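Quinoline 2-oxidoreductase large subunit (Pseudomonas putida, PDB 1T3Q) probably serves as the molybdenum-bearing oxidoreductase subunit that hydroxylates quinoline, holding a molybdenum centre on a pterin cytosine dinucleotide cofactor. Local coordinates at residues B[18-23]-B[510-515]; B[11-16]-B[514-519]; B[494-499]-B[526-531]. One frame throughout, in Å; residues are numbered along the deposited sequence.

Interaction 1: residues B[18-23]-B[510-515]. With MCN (pterin cytosine dinucleotide), chain N.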
loop_
_atom_site.group_PDB
_atom_site.type_symbol
_atom_site.label_atom_id
_atom_site.label_comp_id
_atom_site.label_asym_id
_atom_site.label_seq_id
_atom_site.Cartn_x
_atom_site.Cartn_y
_atom_site.Cartn_z
ATOM N N VAL B 18 7.887 -28.479 -7.824
ATOM C CA VAL B 18 6.633 -27.840 -7.444
ATOM C C VAL B 18 6.327 -26.714 -8.439
ATOM O O VAL B 18 7.224 -25.956 -8.819
ATOM C CB VAL B 18 6.740 -27.248 -6.008
ATOM C CG1 VAL B 18 5.537 -26.374 -5.694
ATOM C CG2 VAL B 18 6.858 -28.376 -4.994
ATOM N N LEU B 19 5.073 -26.621 -8.879
ATOM C CA LEU B 19 4.684 -25.570 -9.815
ATOM C C LEU B 19 4.789 -24.220 -9.110
ATOM O O LEU B 19 4.456 -24.099 -7.933
ATOM C CB LEU B 19 3.256 -25.801 -10.321
ATOM C CG LEU B 19 3.083 -27.096 -11.127
ATOM C CD1 LEU B 19 1.666 -27.181 -11.670
ATOM C CD2 LEU B 19 4.094 -27.132 -12.271
ATOM N N ARG B 20 5.245 -23.207 -9.838
ATOM C CA ARG B 20 5.433 -21.883 -9.253
ATOM C C ARG B 20 4.158 -21.185 -8.806
ATOM O O ARG B 20 3.218 -21.021 -9.578
ATOM C CB ARG B 20 6.200 -20.984 -10.229
ATOM C CG ARG B 20 7.499 -21.597 -10.739
ATOM C CD ARG B 20 8.464 -20.514 -11.196
ATOM N NE ARG B 20 7.757 -19.447 -11.900
ATOM C CZ ARG B 20 8.270 -18.250 -12.149
ATOM N NH1 ARG B 20 7.546 -17.338 -12.788
ATOM N NH2 ARG B 20 9.507 -17.966 -11.759
ATOM N N ARG B 21 4.134 -20.748 -7.553
ATOM C CA ARG B 21 2.960 -20.062 -7.045
ATOM C C ARG B 21 2.804 -18.662 -7.643
ATOM O O ARG B 21 1.697 -18.131 -7.697
ATOM C CB ARG B 21 3.001 -19.997 -5.512
ATOM C CG ARG B 21 4.301 -19.495 -4.923
ATOM C CD ARG B 21 4.319 -19.677 -3.405
ATOM N NE ARG B 21 4.200 -21.083 -3.008
ATOM C CZ ARG B 21 4.218 -21.507 -1.746
ATOM N NH1 ARG B 21 4.100 -22.801 -1.474
ATOM N NH2 ARG B 21 4.356 -20.640 -0.753
ATOM N N GLU B 22 3.897 -18.070 -8.117
ATOM C CA GLU B 22 3.800 -16.733 -8.695
ATOM C C GLU B 22 3.222 -16.710 -10.109
ATOM O O GLU B 22 2.744 -15.672 -10.572
ATOM C CB GLU B 22 5.168 -16.034 -8.692
ATOM C CG GLU B 22 6.283 -16.787 -9.387
ATOM C CD GLU B 22 7.120 -17.617 -8.423
ATOM O OE1 GLU B 22 6.559 -18.514 -7.760
ATOM O OE2 GLU B 22 8.344 -17.366 -8.325
ATOM N N ASP B 23 3.248 -17.853 -10.790
ATOM C CA ASP B 23 2.755 -17.939 -12.163
ATOM C C ASP B 23 1.326 -17.480 -12.388
ATOM O O ASP B 23 1.032 -16.871 -13.412
ATOM C CB ASP B 23 2.880 -19.371 -12.693
ATOM C CG ASP B 23 4.304 -19.753 -13.040
ATOM O OD1 ASP B 23 5.231 -18.944 -12.804
ATOM O OD2 ASP B 23 4.498 -20.876 -13.550
ATOM N N HIS B 510 12.132 -17.593 -6.184
ATOM C CA HIS B 510 12.277 -17.612 -4.720
ATOM C C HIS B 510 10.975 -17.831 -3.960
ATOM O O HIS B 510 10.936 -18.530 -2.954
ATOM C CB HIS B 510 12.870 -16.288 -4.232
ATOM C CG HIS B 510 14.239 -16.005 -4.755
ATOM N ND1 HIS B 510 14.837 -14.769 -4.638
ATOM C CD2 HIS B 510 15.138 -16.800 -5.376
ATOM C CE1 HIS B 510 16.048 -14.817 -5.162
ATOM N NE2 HIS B 510 16.256 -16.039 -5.616
ATOM N N GLU B 511 9.916 -17.187 -4.431
ATOM C CA GLU B 511 8.615 -17.273 -3.801
ATOM C C GLU B 511 8.164 -18.727 -3.668
ATOM O O GLU B 511 7.406 -19.078 -2.763
ATOM C CB GLU B 511 7.623 -16.452 -4.627
ATOM C CG GLU B 511 6.221 -16.382 -4.092
ATOM C CD GLU B 511 5.405 -15.312 -4.805
ATOM O OE1 GLU B 511 4.163 -15.374 -4.742
ATOM O OE2 GLU B 511 6.014 -14.408 -5.423
ATOM N N THR B 512 8.651 -19.574 -4.563
ATOM C CA THR B 512 8.299 -20.986 -4.527
ATOM C C THR B 512 9.390 -21.827 -3.862
ATOM O O THR B 512 9.121 -22.565 -2.916
ATOM C CB THR B 512 8.035 -21.519 -5.960
ATOM O OG1 THR B 512 6.887 -20.855 -6.510
ATOM C CG2 THR B 512 7.787 -23.020 -5.944
ATOM N N THR B 513 10.623 -21.699 -4.334
ATOM C CA THR B 513 11.713 -22.496 -3.782
ATOM C C THR B 513 12.054 -22.236 -2.316
ATOM O O THR B 513 12.416 -23.165 -1.595
ATOM C CB THR B 513 12.988 -22.362 -4.639
ATOM O OG1 THR B 513 13.320 -20.979 -4.816
ATOM C CG2 THR B 513 12.772 -23.010 -5.998
ATOM N N LEU B 514 11.947 -20.992 -1.862
ATOM C CA LEU B 514 12.252 -20.719 -0.464
ATOM C C LEU B 514 11.186 -21.362 0.424
ATOM O O LEU B 514 11.464 -21.757 1.554
ATOM C CB LEU B 514 12.331 -19.204 -0.203
ATOM C CG LEU B 514 13.467 -18.467 -0.928
ATOM C CD1 LEU B 514 13.450 -16.986 -0.539
ATOM C CD2 LEU B 514 14.816 -19.098 -0.572
ATOM N N ALA B 515 9.964 -21.475 -0.093
ATOM C CA ALA B 515 8.885 -22.088 0.670
ATOM C C ALA B 515 9.175 -23.577 0.817
ATOM O O ALA B 515 8.897 -24.169 1.858
ATOM C CB ALA B 515 7.540 -21.884 -0.040
HETATM N N1 MCN N . 17.737 -23.284 -7.508
HETATM C C2 MCN N . 17.233 -24.552 -7.069
HETATM N N3 MCN N . 18.216 -25.379 -6.548
HETATM C C4 MCN N . 19.572 -25.090 -6.434
HETATM C C5 MCN N . 20.032 -23.780 -6.912
HETATM C C6 MCN N . 19.125 -22.891 -7.437
HETATM O O2 MCN N . 16.062 -24.835 -7.189
HETATM N N4 MCN N . 20.417 -25.954 -5.914
HETATM C "C1'" MCN N . 16.644 -22.298 -8.069
HETATM C C2D MCN N . 16.180 -21.243 -6.965
HETATM O "O2'" MCN N . 14.755 -20.922 -7.147
HETATM C "C3'" MCN N . 17.125 -20.080 -7.179
HETATM C C4D MCN N . 17.329 -20.020 -8.674
HETATM O O4D MCN N . 17.117 -21.443 -9.148
HETATM O "O3'" MCN N . 16.518 -18.844 -6.663
HETATM C "C5'" MCN N . 18.648 -19.347 -9.149
HETATM O "O5'" MCN N . 19.675 -19.987 -8.433
HETATM P PA MCN N . 20.742 -19.250 -7.532
HETATM O O1A MCN N . 20.410 -19.612 -6.118
HETATM O O2A MCN N . 22.076 -19.623 -8.157
HETATM O O3A MCN N . 20.767 -17.632 -7.708
HETATM P PB MCN N . 19.774 -16.499 -7.167
HETATM O O1B MCN N . 20.572 -15.620 -6.260
HETATM O O2B MCN N . 18.510 -17.095 -6.620
HETATM O O3B MCN N . 19.363 -15.702 -8.497
HETATM C C10 MCN N . 20.206 -14.715 -9.036
HETATM C "C9'" MCN N . 20.825 -15.328 -10.250
HETATM C "C8'" MCN N . 21.679 -14.197 -10.869
HETATM S "S8'" MCN N . 23.018 -13.604 -9.844
HETATM C "C7'" MCN N . 21.519 -13.663 -12.082
HETATM S "S7'" MCN N . 22.505 -12.343 -12.772
HETATM C "C6'" MCN N . 20.324 -14.178 -12.954
HETATM C C7 MCN N . 19.957 -15.589 -12.580
HETATM O "O9'" MCN N . 19.711 -15.704 -11.188
HETATM N "N5'" MCN N . 19.251 -13.105 -12.839
HETATM C C4A MCN N . 17.997 -13.682 -13.285
HETATM N "N8'" MCN N . 18.714 -16.017 -13.307
HETATM C C4B MCN N . 17.716 -15.032 -13.563
HETATM N "N1'" MCN N . 16.471 -15.554 -13.995
HETATM C "C2'" MCN N . 15.490 -14.633 -14.144
HETATM N "N2'" MCN N . 14.287 -15.078 -14.568
HETATM N "N3'" MCN N . 15.661 -13.292 -13.867
HETATM C "C4'" MCN N . 16.893 -12.691 -13.409
HETATM O "O4'" MCN N . 16.960 -11.506 -13.188
HETATM O O HOH W 1 5.369 -17.954 -0.983
HETATM O O HOH W 2 9.877 -15.482 -6.783
#

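Interaction 2: residues B[11-16]-B[514-519]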
loop_
_atom_site.group_PDB
_atom_site.type_symbol
_atom_site.label_atom_id
_atom_site.label_comp_id
_atom_site.label_asym_id
_atom_site.label_seq_id
_atom_site.Cartn_x
_atom_site.Cartn_y
_atom_site.Cartn_z
ATOM N N LYS B 11 14.840 -33.928 3.493
ATOM C CA LYS B 11 14.275 -33.491 2.226
ATOM C C LYS B 11 12.952 -34.190 1.919
ATOM O O LYS B 11 12.830 -35.409 2.055
ATOM C CB LYS B 11 15.269 -33.745 1.092
ATOM C CG LYS B 11 16.558 -32.960 1.221
ATOM C CD LYS B 11 17.508 -33.234 0.065
ATOM C CE LYS B 11 18.040 -34.656 0.098
ATOM N NZ LYS B 11 19.038 -34.891 -0.987
ATOM N N LYS B 12 11.961 -33.401 1.524
ATOM C CA LYS B 12 10.647 -33.915 1.165
ATOM C C LYS B 12 10.173 -33.070 -0.009
ATOM O O LYS B 12 10.024 -33.577 -1.118
ATOM C CB LYS B 12 9.671 -33.793 2.337
ATOM N N SER B 13 9.953 -31.779 0.234
ATOM C CA SER B 13 9.533 -30.865 -0.828
ATOM C C SER B 13 10.765 -30.560 -1.681
ATOM O O SER B 13 10.702 -30.544 -2.910
ATOM C CB SER B 13 8.970 -29.568 -0.236
ATOM O OG SER B 13 8.532 -28.691 -1.259
ATOM N N ILE B 14 11.890 -30.319 -1.014
ATOM C CA ILE B 14 13.142 -30.052 -1.707
ATOM C C ILE B 14 13.455 -31.237 -2.616
ATOM O O ILE B 14 13.432 -32.393 -2.176
ATOM C CB ILE B 14 14.311 -29.871 -0.702
ATOM C CG1 ILE B 14 14.114 -28.582 0.099
ATOM C CG2 ILE B 14 15.641 -29.844 -1.448
ATOM C CD1 ILE B 14 15.130 -28.387 1.221
ATOM N N GLY B 15 13.748 -30.943 -3.880
ATOM C CA GLY B 15 14.057 -31.987 -4.842
ATOM C C GLY B 15 12.903 -32.272 -5.787
ATOM O O GLY B 15 13.056 -33.011 -6.759
ATOM N N THR B 16 11.743 -31.689 -5.504
ATOM C CA THR B 16 10.571 -31.894 -6.346
ATOM C C THR B 16 10.246 -30.635 -7.142
ATOM O O THR B 16 10.448 -29.513 -6.665
ATOM C CB THR B 16 9.341 -32.302 -5.505
ATOM O OG1 THR B 16 8.926 -31.210 -4.677
ATOM C CG2 THR B 16 9.686 -33.499 -4.625
ATOM N N LEU B 514 11.947 -20.992 -1.862
ATOM C CA LEU B 514 12.252 -20.719 -0.464
ATOM C C LEU B 514 11.186 -21.362 0.424
ATOM O O LEU B 514 11.464 -21.757 1.554
ATOM C CB LEU B 514 12.331 -19.204 -0.203
ATOM C CG LEU B 514 13.467 -18.467 -0.928
ATOM C CD1 LEU B 514 13.450 -16.986 -0.539
ATOM C CD2 LEU B 514 14.816 -19.098 -0.572
ATOM N N ALA B 515 9.964 -21.475 -0.093
ATOM C CA ALA B 515 8.885 -22.088 0.670
ATOM C C ALA B 515 9.175 -23.577 0.817
ATOM O O ALA B 515 8.897 -24.169 1.858
ATOM C CB ALA B 515 7.540 -21.884 -0.040
ATOM N N GLN B 516 9.716 -24.174 -0.244
ATOM C CA GLN B 516 10.061 -25.592 -0.244
ATOM C C GLN B 516 11.103 -25.873 0.833
ATOM O O GLN B 516 11.048 -26.896 1.517
ATOM C CB GLN B 516 10.602 -26.004 -1.617
ATOM C CG GLN B 516 9.541 -26.039 -2.712
ATOM C CD GLN B 516 10.107 -26.455 -4.056
ATOM O OE1 GLN B 516 10.385 -25.618 -4.910
ATOM N NE2 GLN B 516 10.295 -27.760 -4.243
ATOM N N ILE B 517 12.053 -24.956 0.984
ATOM C CA ILE B 517 13.104 -25.100 1.986
ATOM C C ILE B 517 12.521 -25.001 3.395
ATOM O O ILE B 517 12.791 -25.848 4.248
ATOM C CB ILE B 517 14.189 -23.998 1.830
ATOM C CG1 ILE B 517 14.944 -24.190 0.511
ATOM C CG2 ILE B 517 15.154 -24.041 3.019
ATOM C CD1 ILE B 517 15.901 -23.058 0.178
ATOM N N ALA B 518 11.715 -23.970 3.636
ATOM C CA ALA B 518 11.122 -23.768 4.951
ATOM C C ALA B 518 10.215 -24.927 5.352
ATOM O O ALA B 518 10.194 -25.342 6.513
ATOM C CB ALA B 518 10.340 -22.456 4.978
ATOM N N ALA B 519 9.461 -25.436 4.386
ATOM C CA ALA B 519 8.546 -26.545 4.623
ATOM C C ALA B 519 9.312 -27.763 5.137
ATOM O O ALA B 519 8.906 -28.402 6.113
ATOM C CB ALA B 519 7.822 -26.896 3.335
#

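Interaction 3: residues B[494-499]-B[526-531]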
loop_
_atom_site.group_PDB
_atom_site.type_symbol
_atom_site.label_atom_id
_atom_site.label_comp_id
_atom_site.label_asym_id
_atom_site.label_seq_id
_atom_site.Cartn_x
_atom_site.Cartn_y
_atom_site.Cartn_z
ATOM N N THR B 494 -2.094 -21.294 14.133
ATOM C CA THR B 494 -2.785 -22.452 13.571
ATOM C C THR B 494 -1.846 -23.479 12.951
ATOM O O THR B 494 -2.295 -24.484 12.399
ATOM C CB THR B 494 -3.832 -22.028 12.515
ATOM O OG1 THR B 494 -3.185 -21.340 11.436
ATOM C CG2 THR B 494 -4.869 -21.114 13.146
ATOM N N GLY B 495 -0.542 -23.232 13.041
ATOM C CA GLY B 495 0.418 -24.169 12.485
ATOM C C GLY B 495 0.946 -23.831 11.101
ATOM O O GLY B 495 1.678 -24.619 10.508
ATOM N N LYS B 496 0.564 -22.673 10.572
ATOM C CA LYS B 496 1.045 -22.266 9.262
ATOM C C LYS B 496 2.382 -21.561 9.484
ATOM O O LYS B 496 2.731 -21.251 10.622
ATOM C CB LYS B 496 0.027 -21.345 8.581
ATOM C CG LYS B 496 -1.326 -22.012 8.335
ATOM C CD LYS B 496 -1.168 -23.315 7.560
ATOM C CE LYS B 496 -2.511 -23.919 7.155
ATOM N NZ LYS B 496 -3.379 -24.243 8.316
ATOM N N VAL B 497 3.127 -21.319 8.413
ATOM C CA VAL B 497 4.443 -20.698 8.538
ATOM C C VAL B 497 4.621 -19.441 7.688
ATOM O O VAL B 497 4.309 -19.438 6.499
ATOM C CB VAL B 497 5.545 -21.707 8.152
ATOM C CG1 VAL B 497 6.916 -21.088 8.329
ATOM C CG2 VAL B 497 5.417 -22.966 9.000
ATOM N N THR B 498 5.144 -18.384 8.308
ATOM C CA THR B 498 5.391 -17.115 7.624
ATOM C C THR B 498 6.892 -16.840 7.618
ATOM O O THR B 498 7.507 -16.688 8.674
ATOM C CB THR B 498 4.681 -15.948 8.330
ATOM O OG1 THR B 498 3.270 -16.195 8.356
ATOM C CG2 THR B 498 4.950 -14.632 7.595
ATOM N N VAL B 499 7.473 -16.792 6.423
ATOM C CA VAL B 499 8.901 -16.545 6.256
ATOM C C VAL B 499 9.121 -15.154 5.674
ATOM O O VAL B 499 8.410 -14.740 4.757
ATOM C CB VAL B 499 9.535 -17.578 5.290
ATOM C CG1 VAL B 499 11.021 -17.302 5.116
ATOM C CG2 VAL B 499 9.313 -18.984 5.819
ATOM N N ALA B 526 4.574 -27.526 1.946
ATOM C CA ALA B 526 5.005 -26.242 1.408
ATOM C C ALA B 526 3.795 -25.324 1.239
ATOM O O ALA B 526 3.916 -24.105 1.310
ATOM C CB ALA B 526 5.714 -26.442 0.068
ATOM N N SER B 527 2.622 -25.915 1.036
ATOM C CA SER B 527 1.404 -25.131 0.862
ATOM C C SER B 527 1.021 -24.397 2.146
ATOM O O SER B 527 0.188 -23.490 2.119
ATOM C CB SER B 527 0.251 -26.036 0.421
ATOM O OG SER B 527 -0.042 -27.005 1.412
ATOM N N ASP B 528 1.626 -24.793 3.265
ATOM C CA ASP B 528 1.353 -24.162 4.559
ATOM C C ASP B 528 2.370 -23.067 4.870
ATOM O O ASP B 528 2.381 -22.516 5.968
ATOM C CB ASP B 528 1.393 -25.193 5.689
ATOM C CG ASP B 528 0.134 -26.020 5.771
ATOM O OD1 ASP B 528 0.075 -26.916 6.636
ATOM O OD2 ASP B 528 -0.795 -25.770 4.979
ATOM N N VAL B 529 3.216 -22.762 3.893
ATOM C CA VAL B 529 4.256 -21.753 4.060
ATOM C C VAL B 529 4.107 -20.600 3.079
ATOM O O VAL B 529 3.760 -20.810 1.919
ATOM C CB VAL B 529 5.653 -22.377 3.823
ATOM C CG1 VAL B 529 6.743 -21.333 4.036
ATOM C CG2 VAL B 529 5.851 -23.565 4.746
ATOM N N VAL B 530 4.368 -19.379 3.537
ATOM C CA VAL B 530 4.317 -18.238 2.634
ATOM C C VAL B 530 5.620 -17.453 2.748
ATOM O O VAL B 530 6.153 -17.276 3.843
ATOM C CB VAL B 530 3.121 -17.289 2.915
ATOM C CG1 VAL B 530 3.246 -16.645 4.288
ATOM C CG2 VAL B 530 3.072 -16.214 1.841
ATOM N N ILE B 531 6.140 -17.016 1.607
ATOM C CA ILE B 531 7.370 -16.244 1.582
ATOM C C ILE B 531 7.052 -14.758 1.423
ATOM O O ILE B 531 6.382 -14.348 0.471
ATOM C CB ILE B 531 8.290 -16.684 0.423
ATOM C CG1 ILE B 531 8.616 -18.176 0.556
ATOM C CG2 ILE B 531 9.582 -15.857 0.430
ATOM C CD1 ILE B 531 9.280 -18.547 1.874
HETATM O O HOH W 3 1.070 -26.848 9.219
#

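Interaction 1: residues B[18-23]-B[510-515]
R21 lays its aliphatic stem across the first turn of helix 510-522: CG lies 3.8 Å from E511 CG, and CD rests against the E511 carbonyl. Beyond a bend at chi3 (61°), the guanidinium has A515 CB over one face, 3.5 Å from NH2. NH2 donates to V529 O and to a water that passes a bond on to E511 O, while NH1 donates to A526 O. An alanine here would probably cost V529 O and A526 O their guanidinium donors, though A526 O would keep V529 N, and would uncover A515 CB.

The hydroxyl of T512 is the polar centre. It accepts from R21 N, with OG1 2.9 Å from that nitrogen, and donates to E22 OE1, 2.7 Å from OG1, meeting the carboxylate on its syn side. The other oxygen, E22 OE2, takes a bond from a water that in turn accepts from E511 N in the first turn of the helix. R20 grips D23 OD1 side-on through NE and NH1, and E22 CG sits 3.6 Å above the guanidinium centre. H510 NE2 donates to phosphate oxygen O2B of the cofactor at 2.7 Å, nearly straight at 171°. The T512 hydroxyl, bonded to loop backbone and E22 alike, thus fixes the loop to the helix start, while H510 helps to hold the cofactor's pyrophosphate.

Interaction 2: residues B[11-16]-B[514-519]
Q516 and the type II turn from S13 to T16 carry the hydrogen bonds of this contact. The side chain runs extended beyond CG, with CD anti to CA (chi2 180°), and brings its amide nitrogen between two turn carbonyls. NE2 donates to T16 O at 3.0 Å and to S13 O at 3.1 Å. The two bonds differ in approach: at T16 O the donor is tilted 21° from the carbonyl plane, whereas at S13 O it stands well above that plane. S13 O already serves the turn, accepting from T16 N. T16 OG1 also donates to S13 O, at 2.6 Å, in the carbonyl plane on a lone pair; three donors therefore share this oxygen. The amide oxygen of Q516 has its own partner, N671.

Van der Waals contact fills in around these bonds. S13 OG comes within 3.2 Å of Q516 CG and also lies beside Q516 CB. I14 reaches over the next part of the helix, its CG1 3.8 Å from Q516 O and its CD1 3.9 Å from I517 CA; I517 also packs against I670 and A554.

A carboxylate further along the same helix reinforces the attachment, since D520 accepts from the backbone N-H groups of K12, S13 and I14. The N-terminal loop is thus pinned to helix 510-522 mainly through its own backbone, whose carbonyls are met by an amide and whose N-H groups are met by a carboxylate, so both polarities of the peptide chain find partners on the helix.

Interaction 3: residues B[494-499]-B[526-531]
V497 N donates to D528 O at 2.8 Å, the shortest of three backbone bonds that join strands 497-501 and 529-532. The strands are parallel neighbours in a beta-alpha-beta unit, with helix 510-522 as the crossover between them, and the axes of the short segments are inclined at 16°. V530 N then returns a bond to V497 O, and V499 N donates to V530 O. V497 O also receives a CA-H...O contact from V529, whose CA is 3.4 Å away.

V497, V499, V529 and I531 face the crossover helix, where L522, A518 and L514 pack on this side of the sheet. V499 CG2 meets V529 CG1 at 3.9 Å, and V497 CB meets V529 CG2. I531 bends at chi2 (-58°), bringing CD1 to 3.6 Å from V499 CB. T498 and V530 point to the opposite face, toward the second copy of the subunit: R230 of that subunit touches T498, and its H242 packs on V530. T498 OG1 is bonded to D492.

Before the strands, K496 folds its chain across the D528 carboxylate. The methylenes CD and CE do the touching, with CE 3.3 Å from OD2, while NZ stays 4.5 Å from the same oxygen, beyond a salt bridge. The other carboxylate oxygen, D528 OD1, accepts from a water that also donates to G495 O.

Overall arrangement
Helix 510-522 is common ground for all three: it receives the N-terminal loop in interactions 1 and 2 and is the crossover of the unit whose strands meet in interaction 3. The centres of interactions 1 and 2 lie about 10 Å apart, with V18 CG2 3.6 Å from Q516 NE2. The centre of interaction 3 is about 13 Å from that of interaction 1, yet R21 spans the gap, its NH2 2.7 Å from V529 O. I531 and V499 pack against the helix, A518 CB being 3.7 Å from V499 CG2. Interaction 1 is the one that reaches the cofactor directly, and its H510 side chain is about 10 Å from the dioxosulfidomolybdenum ion.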